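Local coordinates for protein lectin (Cicer arietinum, PDB 3V6N) that agglutinates red blood cells as a chickpea seed albumin of four-bladed beta-propeller (hemopexin) fold, and binds calcium and sodium ions, at residues D49-L54 against D93-I98; E191-I196 against G209-L214. All coordinates share one frame; numbering follows the deposited sequence.

Contact 1 (D49-L54 against D93-I98)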
ATOM      1  N   ASP A  49      -4.822  -2.029  16.244  1.00 20.94           N
ATOM      2  CA  ASP A  49      -4.734  -2.571  17.604  1.00 21.10           C
ATOM      3  C   ASP A  49      -5.441  -3.906  17.710  1.00 20.69           C
ATOM      4  O   ASP A  49      -4.974  -4.787  18.424  1.00 20.56           O
ATOM      5  CB  ASP A  49      -5.312  -1.601  18.630  1.00 21.73           C
ATOM      6  CG  ASP A  49      -4.553  -0.291  18.679  1.00 22.55           C
ATOM      7  OD1 ASP A  49      -3.323  -0.313  18.509  1.00 23.52           O
ATOM      8  OD2 ASP A  49      -5.183   0.767  18.867  1.00 22.89           O
ATOM      9  N   GLY A  50      -6.558  -4.055  16.994  1.00 19.67           N
ATOM     10  CA  GLY A  50      -7.352  -5.268  17.079  1.00 20.61           C
ATOM     11  C   GLY A  50      -6.768  -6.407  16.263  1.00 21.17           C
ATOM     12  O   GLY A  50      -6.841  -7.559  16.666  1.00 21.07           O
ATOM     13  N   TYR A  51      -6.196  -6.073  15.109  1.00 21.64           N
ATOM     14  CA  TYR A  51      -5.547  -7.043  14.230  1.00 22.82           C
ATOM     15  C   TYR A  51      -4.045  -6.795  14.169  1.00 22.46           C
ATOM     16  O   TYR A  51      -3.569  -5.999  13.348  1.00 22.54           O
ATOM     17  CB  TYR A  51      -6.115  -6.936  12.820  1.00 24.15           C
ATOM     18  CG  TYR A  51      -7.525  -7.410  12.685  1.00 26.38           C
ATOM     19  CD1 TYR A  51      -7.794  -8.728  12.356  1.00 26.89           C
ATOM     20  CD2 TYR A  51      -8.600  -6.534  12.887  1.00 27.42           C
ATOM     21  CE1 TYR A  51      -9.092  -9.174  12.230  1.00 29.13           C
ATOM     22  CE2 TYR A  51      -9.906  -6.970  12.769  1.00 28.54           C
ATOM     23  CZ  TYR A  51     -10.146  -8.290  12.437  1.00 29.38           C
ATOM     24  OH  TYR A  51     -11.438  -8.741  12.303  1.00 29.93           O
ATOM     25  N   LYS A  52      -3.303  -7.472  15.038  1.00 22.78           N
ATOM     26  CA  LYS A  52      -1.841  -7.342  15.089  1.00 23.49           C
ATOM     27  C   LYS A  52      -1.166  -7.558  13.728  1.00 22.16           C
ATOM     28  O   LYS A  52      -0.265  -6.801  13.352  1.00 22.13           O
ATOM     29  CB  LYS A  52      -1.244  -8.311  16.125  1.00 25.83           C
ATOM     30  CG  LYS A  52      -0.813  -7.662  17.434  1.00 28.49           C
ATOM     31  CD  LYS A  52      -1.871  -6.739  18.029  1.00 30.79           C
ATOM     32  CE  LYS A  52      -1.458  -6.250  19.422  1.00 33.23           C
ATOM     33  NZ  LYS A  52      -2.451  -5.294  20.004  1.00 34.56           N
ATOM     34  N   SER A  53      -1.603  -8.573  12.988  1.00 20.27           N
ATOM     35  CA  SER A  53      -1.027  -8.820  11.670  1.00 20.13           C
ATOM     36  C   SER A  53      -1.180  -7.617  10.708  1.00 19.35           C
ATOM     37  O   SER A  53      -0.439  -7.516   9.725  1.00 19.56           O
ATOM     38  CB  SER A  53      -1.608 -10.094  11.045  1.00 20.04           C
ATOM     39  OG  SER A  53      -2.984  -9.923  10.722  1.00 20.20           O
ATOM     40  N   LEU A  54      -2.114  -6.712  10.999  1.00 17.82           N
ATOM     41  CA  LEU A  54      -2.360  -5.583  10.110  1.00 17.68           C
ATOM     42  C   LEU A  54      -1.724  -4.284  10.586  1.00 17.83           C
ATOM     43  O   LEU A  54      -1.767  -3.291   9.874  1.00 17.94           O
ATOM     44  CB  LEU A  54      -3.871  -5.380   9.840  1.00 17.02           C
ATOM     45  CG  LEU A  54      -4.686  -6.507   9.197  1.00 17.06           C
ATOM     46  CD1 LEU A  54      -6.137  -6.106   8.923  1.00 16.58           C
ATOM     47  CD2 LEU A  54      -4.026  -7.013   7.922  1.00 17.04           C
ATOM     48  N   ASP A  93      -6.220 -14.440  18.987  1.00 36.28           N
ATOM     49  CA  ASP A  93      -4.993 -13.687  18.801  1.00 36.96           C
ATOM     50  C   ASP A  93      -4.393 -13.977  17.430  1.00 33.89           C
ATOM     51  O   ASP A  93      -3.488 -13.290  16.987  1.00 33.63           O
ATOM     52  CB  ASP A  93      -3.995 -14.163  19.861  1.00 42.76           C
ATOM     53  CG  ASP A  93      -3.415 -13.028  20.680  1.00 47.34           C
ATOM     54  OD1 ASP A  93      -3.942 -11.891  20.598  1.00 50.64           O
ATOM     55  OD2 ASP A  93      -2.442 -13.286  21.429  1.00 50.69           O
ATOM     56  N   LYS A  94      -4.915 -15.005  16.771  1.00 32.48           N
ATOM     57  CA  LYS A  94      -4.237 -15.683  15.669  1.00 30.14           C
ATOM     58  C   LYS A  94      -4.356 -15.091  14.257  1.00 27.04           C
ATOM     59  O   LYS A  94      -4.037 -15.790  13.302  1.00 26.65           O
ATOM     60  CB  LYS A  94      -4.690 -17.152  15.620  1.00 32.27           C
ATOM     61  CG  LYS A  94      -3.966 -18.070  16.598  1.00 35.62           C
ATOM     62  CD  LYS A  94      -4.786 -18.340  17.852  1.00 35.85           C
ATOM     63  CE  LYS A  94      -3.885 -18.317  19.082  1.00 36.68           C
ATOM     64  NZ  LYS A  94      -4.297 -19.322  20.097  1.00 35.31           N
ATOM     65  N   ASP A  95      -4.805 -13.844  14.104  1.00 24.40           N
ATOM     66  CA  ASP A  95      -5.009 -13.281  12.749  1.00 23.01           C
ATOM     67  C   ASP A  95      -3.704 -13.238  11.946  1.00 22.39           C
ATOM     68  O   ASP A  95      -2.634 -13.014  12.508  1.00 21.58           O
ATOM     69  CB  ASP A  95      -5.601 -11.878  12.814  1.00 22.67           C
ATOM     70  CG  ASP A  95      -4.780 -10.957  13.683  1.00 22.99           C
ATOM     71  OD1 ASP A  95      -4.702 -11.230  14.897  1.00 24.13           O
ATOM     72  OD2 ASP A  95      -4.190 -10.004  13.158  1.00 21.92           O
ATOM     73  N   LYS A  96      -3.790 -13.461  10.638  1.00 21.46           N
ATOM     74  CA  LYS A  96      -2.598 -13.385   9.794  1.00 21.69           C
ATOM     75  C   LYS A  96      -2.946 -13.064   8.344  1.00 20.77           C
ATOM     76  O   LYS A  96      -4.035 -13.389   7.865  1.00 20.81           O
ATOM     77  CB  LYS A  96      -1.781 -14.684   9.880  1.00 23.26           C
ATOM     78  CG  LYS A  96      -2.330 -15.811   9.023  1.00 25.60           C
ATOM     79  CD  LYS A  96      -2.170 -17.153   9.719  1.00 28.33           C
ATOM     80  CE  LYS A  96      -2.462 -18.306   8.775  1.00 29.46           C
ATOM     81  NZ  LYS A  96      -2.217 -19.604   9.456  1.00 31.47           N
ATOM     82  N   ILE A  97      -2.017 -12.420   7.648  1.00 19.44           N
ATOM     83  CA  ILE A  97      -2.157 -12.239   6.212  1.00 18.58           C
ATOM     84  C   ILE A  97      -1.743 -13.527   5.507  1.00 18.43           C
ATOM     85  O   ILE A  97      -0.629 -14.002   5.674  1.00 18.85           O
ATOM     86  CB  ILE A  97      -1.346 -11.028   5.691  1.00 17.98           C
ATOM     87  CG1 ILE A  97      -1.831  -9.740   6.374  1.00 17.76           C
ATOM     88  CG2 ILE A  97      -1.448 -10.916   4.164  1.00 17.65           C
ATOM     89  CD1 ILE A  97      -1.063  -8.485   5.994  1.00 17.59           C
ATOM     90  N   ILE A  98      -2.645 -14.090   4.722  1.00 17.82           N
ATOM     91  CA  ILE A  98      -2.330 -15.285   3.943  1.00 18.50           C
ATOM     92  C   ILE A  98      -1.699 -14.912   2.599  1.00 19.05           C
ATOM     93  O   ILE A  98      -0.690 -15.500   2.210  1.00 19.41           O
ATOM     94  CB  ILE A  98      -3.583 -16.156   3.730  1.00 18.46           C
ATOM     95  CG1 ILE A  98      -4.107 -16.634   5.082  1.00 18.86           C
ATOM     96  CG2 ILE A  98      -3.278 -17.346   2.824  1.00 18.97           C
ATOM     97  CD1 ILE A  98      -5.516 -17.184   5.025  1.00 19.14           C
TER
HETATM   98  O   HOH W   1      -4.468  -9.390  16.987  1.00 24.05           O
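Asp-95 grips Ser-53 through a single carboxylate oxygen. Asp-95 OD2 accepts a hydrogen bond from Ser-53 OG at 2.7 Å, on its anti side. Ser-53 N donates to Asp-95 OD2 at 3.0 Å, on the syn side. Both donors come from the same face of the carboxylate plane, with OG 30° out of it. A chi1 of 54° sets Asp-95 CG between its backbone N and carbonyl carbon, and the carboxylate then reaches Ser-53. The other oxygen, Asp-95 OD1, accepts a hydrogen bond from a water at 2.8 Å. That water also donates to Gly-50 O and accepts from Lys-52 N, so it bridges the carboxylate to the helix end and the residues after it. The site joins two successive blades of the hemopexin propeller: residues 49-54 follow on from helix 47-50, which ends one blade, and residues 93-98 lead into the outermost strand 96-103 of the next. Asp-95 CB approaches the Tyr-51 ring at its edge, 3.9 Å from Tyr-51 CD1. The carboxylate and ring planes stand 88° apart. Deeper in, Leu-54 CD2 packs on Ile-97 CG1 at 3.8 Å and on CD1 of the same isoleucine. Ile-97 also packs on Lys-56 of the second subunit.

Contact 2 (E191-I196 against G209-L214)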
ATOM      1  N   GLU A 191     -26.586   7.036   6.543  1.00 25.27           N
ATOM      2  CA  GLU A 191     -27.300   6.596   7.745  1.00 26.72           C
ATOM      3  C   GLU A 191     -28.312   5.474   7.478  1.00 25.62           C
ATOM      4  O   GLU A 191     -29.025   5.059   8.400  1.00 25.36           O
ATOM      5  CB  GLU A 191     -27.985   7.789   8.439  1.00 30.77           C
ATOM      6  CG  GLU A 191     -29.073   8.469   7.610  1.00 34.37           C
ATOM      7  CD  GLU A 191     -29.333   9.924   8.006  1.00 37.98           C
ATOM      8  OE1 GLU A 191     -30.185  10.574   7.348  1.00 40.76           O
ATOM      9  OE2 GLU A 191     -28.694  10.431   8.958  1.00 39.09           O
ATOM     10  N   TYR A 192     -28.359   4.984   6.235  1.00 23.75           N
ATOM     11  CA  TYR A 192     -29.372   4.017   5.815  1.00 23.70           C
ATOM     12  C   TYR A 192     -28.846   2.609   5.540  1.00 21.59           C
ATOM     13  O   TYR A 192     -27.682   2.415   5.209  1.00 20.90           O
ATOM     14  CB  TYR A 192     -30.121   4.515   4.566  1.00 25.40           C
ATOM     15  CG  TYR A 192     -30.750   5.878   4.743  1.00 27.88           C
ATOM     16  CD1 TYR A 192     -31.785   6.077   5.664  1.00 29.02           C
ATOM     17  CD2 TYR A 192     -30.302   6.974   4.007  1.00 28.34           C
ATOM     18  CE1 TYR A 192     -32.362   7.332   5.833  1.00 30.79           C
ATOM     19  CE2 TYR A 192     -30.875   8.229   4.165  1.00 30.93           C
ATOM     20  CZ  TYR A 192     -31.897   8.403   5.084  1.00 31.52           C
ATOM     21  OH  TYR A 192     -32.458   9.644   5.247  1.00 34.30           O
ATOM     22  N   TYR A 193     -29.750   1.648   5.654  1.00 20.08           N
ATOM     23  CA  TYR A 193     -29.516   0.277   5.253  1.00 19.78           C
ATOM     24  C   TYR A 193     -30.774  -0.239   4.554  1.00 19.70           C
ATOM     25  O   TYR A 193     -31.866   0.316   4.724  1.00 19.90           O
ATOM     26  CB  TYR A 193     -29.193  -0.616   6.472  1.00 19.57           C
ATOM     27  CG  TYR A 193     -30.434  -1.099   7.210  1.00 20.39           C
ATOM     28  CD1 TYR A 193     -31.103  -0.258   8.119  1.00 21.17           C
ATOM     29  CD2 TYR A 193     -30.967  -2.369   6.974  1.00 20.16           C
ATOM     30  CE1 TYR A 193     -32.251  -0.680   8.776  1.00 21.26           C
ATOM     31  CE2 TYR A 193     -32.113  -2.797   7.636  1.00 20.49           C
ATOM     32  CZ  TYR A 193     -32.746  -1.951   8.530  1.00 21.32           C
ATOM     33  OH  TYR A 193     -33.894  -2.365   9.185  1.00 22.62           O
ATOM     34  N   ALA A 194     -30.602  -1.289   3.755  1.00 19.61           N
ATOM     35  CA  ALA A 194     -31.706  -2.116   3.293  1.00 19.65           C
ATOM     36  C   ALA A 194     -31.346  -3.567   3.546  1.00 19.79           C
ATOM     37  O   ALA A 194     -30.194  -3.969   3.358  1.00 19.26           O
ATOM     38  CB  ALA A 194     -31.955  -1.902   1.811  1.00 20.36           C
ATOM     39  N   ARG A 195     -32.328  -4.341   3.984  1.00 19.98           N
ATOM     40  CA  ARG A 195     -32.195  -5.778   4.064  1.00 20.80           C
ATOM     41  C   ARG A 195     -32.878  -6.328   2.822  1.00 21.04           C
ATOM     42  O   ARG A 195     -34.076  -6.185   2.679  1.00 21.95           O
ATOM     43  CB  ARG A 195     -32.846  -6.292   5.350  1.00 21.67           C
ATOM     44  CG  ARG A 195     -32.704  -7.786   5.614  1.00 24.06           C
ATOM     45  CD  ARG A 195     -33.185  -8.141   7.022  1.00 25.00           C
ATOM     46  NE  ARG A 195     -34.510  -7.588   7.284  1.00 26.79           N
ATOM     47  CZ  ARG A 195     -35.650  -8.272   7.239  1.00 28.38           C
ATOM     48  NH1 ARG A 195     -35.655  -9.570   6.972  1.00 28.75           N
ATOM     49  NH2 ARG A 195     -36.794  -7.654   7.484  1.00 29.00           N
ATOM     50  N   ILE A 196     -32.106  -6.929   1.918  1.00 21.22           N
ATOM     51  CA  ILE A 196     -32.646  -7.515   0.688  1.00 22.27           C
ATOM     52  C   ILE A 196     -32.706  -9.049   0.741  1.00 24.16           C
ATOM     53  O   ILE A 196     -31.958  -9.679   1.494  1.00 24.41           O
ATOM     54  CB  ILE A 196     -31.860  -7.052  -0.562  1.00 21.89           C
ATOM     55  CG1 ILE A 196     -30.457  -7.665  -0.595  1.00 21.58           C
ATOM     56  CG2 ILE A 196     -31.769  -5.530  -0.606  1.00 21.77           C
ATOM     57  CD1 ILE A 196     -29.736  -7.514  -1.914  1.00 21.40           C
ATOM     58  N   GLY A 209     -37.723  -1.680   1.662  1.00 60.51           N
ATOM     59  CA  GLY A 209     -37.682  -0.897   2.887  1.00 50.83           C
ATOM     60  C   GLY A 209     -36.311  -0.306   3.163  1.00 44.15           C
ATOM     61  O   GLY A 209     -35.441  -0.972   3.721  1.00 43.13           O
ATOM     62  N   VAL A 210     -36.111   0.944   2.764  1.00 39.68           N
ATOM     63  CA  VAL A 210     -34.907   1.680   3.142  1.00 36.84           C
ATOM     64  C   VAL A 210     -35.134   2.329   4.510  1.00 35.43           C
ATOM     65  O   VAL A 210     -35.883   3.296   4.621  1.00 36.08           O
ATOM     66  CB  VAL A 210     -34.524   2.749   2.100  1.00 35.14           C
ATOM     67  CG1 VAL A 210     -33.258   3.475   2.520  1.00 34.57           C
ATOM     68  CG2 VAL A 210     -34.341   2.121   0.731  1.00 35.34           C
ATOM     69  N   LYS A 211     -34.498   1.786   5.546  1.00 33.40           N
ATOM     70  CA  LYS A 211     -34.652   2.319   6.908  1.00 33.26           C
ATOM     71  C   LYS A 211     -33.354   2.876   7.497  1.00 31.27           C
ATOM     72  O   LYS A 211     -32.314   2.883   6.842  1.00 30.38           O
ATOM     73  CB  LYS A 211     -35.229   1.265   7.863  1.00 34.80           C
ATOM     74  CG  LYS A 211     -36.594   0.716   7.496  1.00 36.64           C
ATOM     75  CD  LYS A 211     -36.433  -0.676   6.925  1.00 39.77           C
ATOM     76  CE  LYS A 211     -37.706  -1.496   7.083  1.00 41.78           C
ATOM     77  NZ  LYS A 211     -38.581  -1.407   5.876  1.00 43.27           N
ATOM     78  N   LYS A 212     -33.437   3.335   8.742  1.00 29.99           N
ATOM     79  CA  LYS A 212     -32.306   3.908   9.458  1.00 29.31           C
ATOM     80  C   LYS A 212     -31.555   2.850  10.250  1.00 26.73           C
ATOM     81  O   LYS A 212     -32.139   2.123  11.055  1.00 25.55           O
ATOM     82  CB  LYS A 212     -32.773   5.028  10.388  1.00 31.49           C
ATOM     83  CG  LYS A 212     -33.189   6.286   9.641  1.00 34.79           C
ATOM     84  CD  LYS A 212     -33.007   7.527  10.498  1.00 38.44           C
ATOM     85  CE  LYS A 212     -31.569   7.675  11.003  1.00 39.61           C
ATOM     86  NZ  LYS A 212     -31.469   8.595  12.171  1.00 40.44           N
ATOM     87  N   THR A 213     -30.253   2.775  10.012  1.00 24.87           N
ATOM     88  CA  THR A 213     -29.405   1.777  10.644  1.00 24.13           C
ATOM     89  C   THR A 213     -29.505   1.781  12.178  1.00 24.69           C
ATOM     90  O   THR A 213     -29.508   0.710  12.809  1.00 23.89           O
ATOM     91  CB  THR A 213     -27.943   1.918  10.164  1.00 23.53           C
ATOM     92  OG1 THR A 213     -27.914   1.929   8.726  1.00 22.78           O
ATOM     93  CG2 THR A 213     -27.084   0.758  10.667  1.00 22.38           C
ATOM     94  N   LEU A 214     -29.596   2.976  12.763  1.00 24.67           N
ATOM     95  CA  LEU A 214     -29.678   3.141  14.221  1.00 26.00           C
ATOM     96  C   LEU A 214     -30.999   2.629  14.826  1.00 25.97           C
ATOM     97  O   LEU A 214     -31.027   2.235  15.991  1.00 26.52           O
ATOM     98  CB  LEU A 214     -29.394   4.599  14.637  1.00 26.35           C
ATOM     99  CG  LEU A 214     -27.927   5.061  14.532  1.00 27.08           C
ATOM    100  CD1 LEU A 214     -27.775   6.552  14.792  1.00 27.01           C
ATOM    101  CD2 LEU A 214     -27.025   4.261  15.470  1.00 27.05           C
TER
HETATM  102  O   HOH W   2     -29.157   5.530  11.039  1.00 23.43           O
HETATM  103  O   HOH W   3     -25.851   2.743   7.401  1.00 26.88           O
HETATM  104  O   HOH W   4     -34.729  -3.294   4.821  1.00 30.59           O
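Tyr-193 and Lys-211 form an antiparallel hydrogen-bonded pair, and their strand segments run at 130° to each other. Tyr-193 N donates to Lys-211 O at 3.1 Å, in a nearly straight bond. Lys-211 N donates back to Tyr-193 O, in a more bent bond (145°). Beyond this pair, Thr-213 N donates to Glu-191 O at 3.1 Å, just where the second segment turns into a helix with Lys-212 as its N-cap residue. A water donates to the same Glu-191 O and accepts from Leu-214 N. It thus links Glu-191, just before the strand, to the first turn of the helix. Another water donates to Tyr-192 O and accepts from Thr-213 OG1. Tyr-193 lies on the same face of the sheet as Lys-211, while Tyr-192 and Lys-212 diverge. With CG between backbone N and carbonyl carbon (chi1 83°), the Tyr-193 ring lies beside Lys-211, Tyr-193 CE1 3.7 Å from Lys-211 CB. Tyr-193 OH meets Lys-211 CD at 3.8 Å. Lys-212 O lies at the edge of this ring, near its plane, 3.6 Å from Tyr-193 CE1. Tyr-192 CB packs on Val-210 CG1 at 3.9 Å, the two side chains crossing at about a right angle. Lys-211 O lies in the plane of the Tyr-192 ring at its edge, while Glu-191 CG covers the centre of one face. Strand 210-212 is the outermost strand of the blade, in the predicted hemopexin repeat, and this contact pairs it with strand 192-197. That strand pairs on its other side with strand 184-189, through Ala-194 and Ile-196. Tyr-193 packs on Tyr-186 and Phe-188 of strand 184-189, and its ring meets that of Tyr-216 in helix 213-216.

Following the chain from the N terminus, contact 1 comes first. It closes a loop of 38 residues between 49-54 and 93-98. That loop holds helix 58-62 and most of the second blade, so the contact ties the end of the first blade to the outer strand of the second. The chain then completes the second blade and passes through the whole third blade before contact 2 opens. Contact 2 closes a shorter loop of 12 residues within the fourth blade, joining its last two strands. The two contacts follow in series and neither nest nor cross. They lie on opposite sides of the chain's centre. The centres of contact 1 and contact 2 are about 31 Å apart.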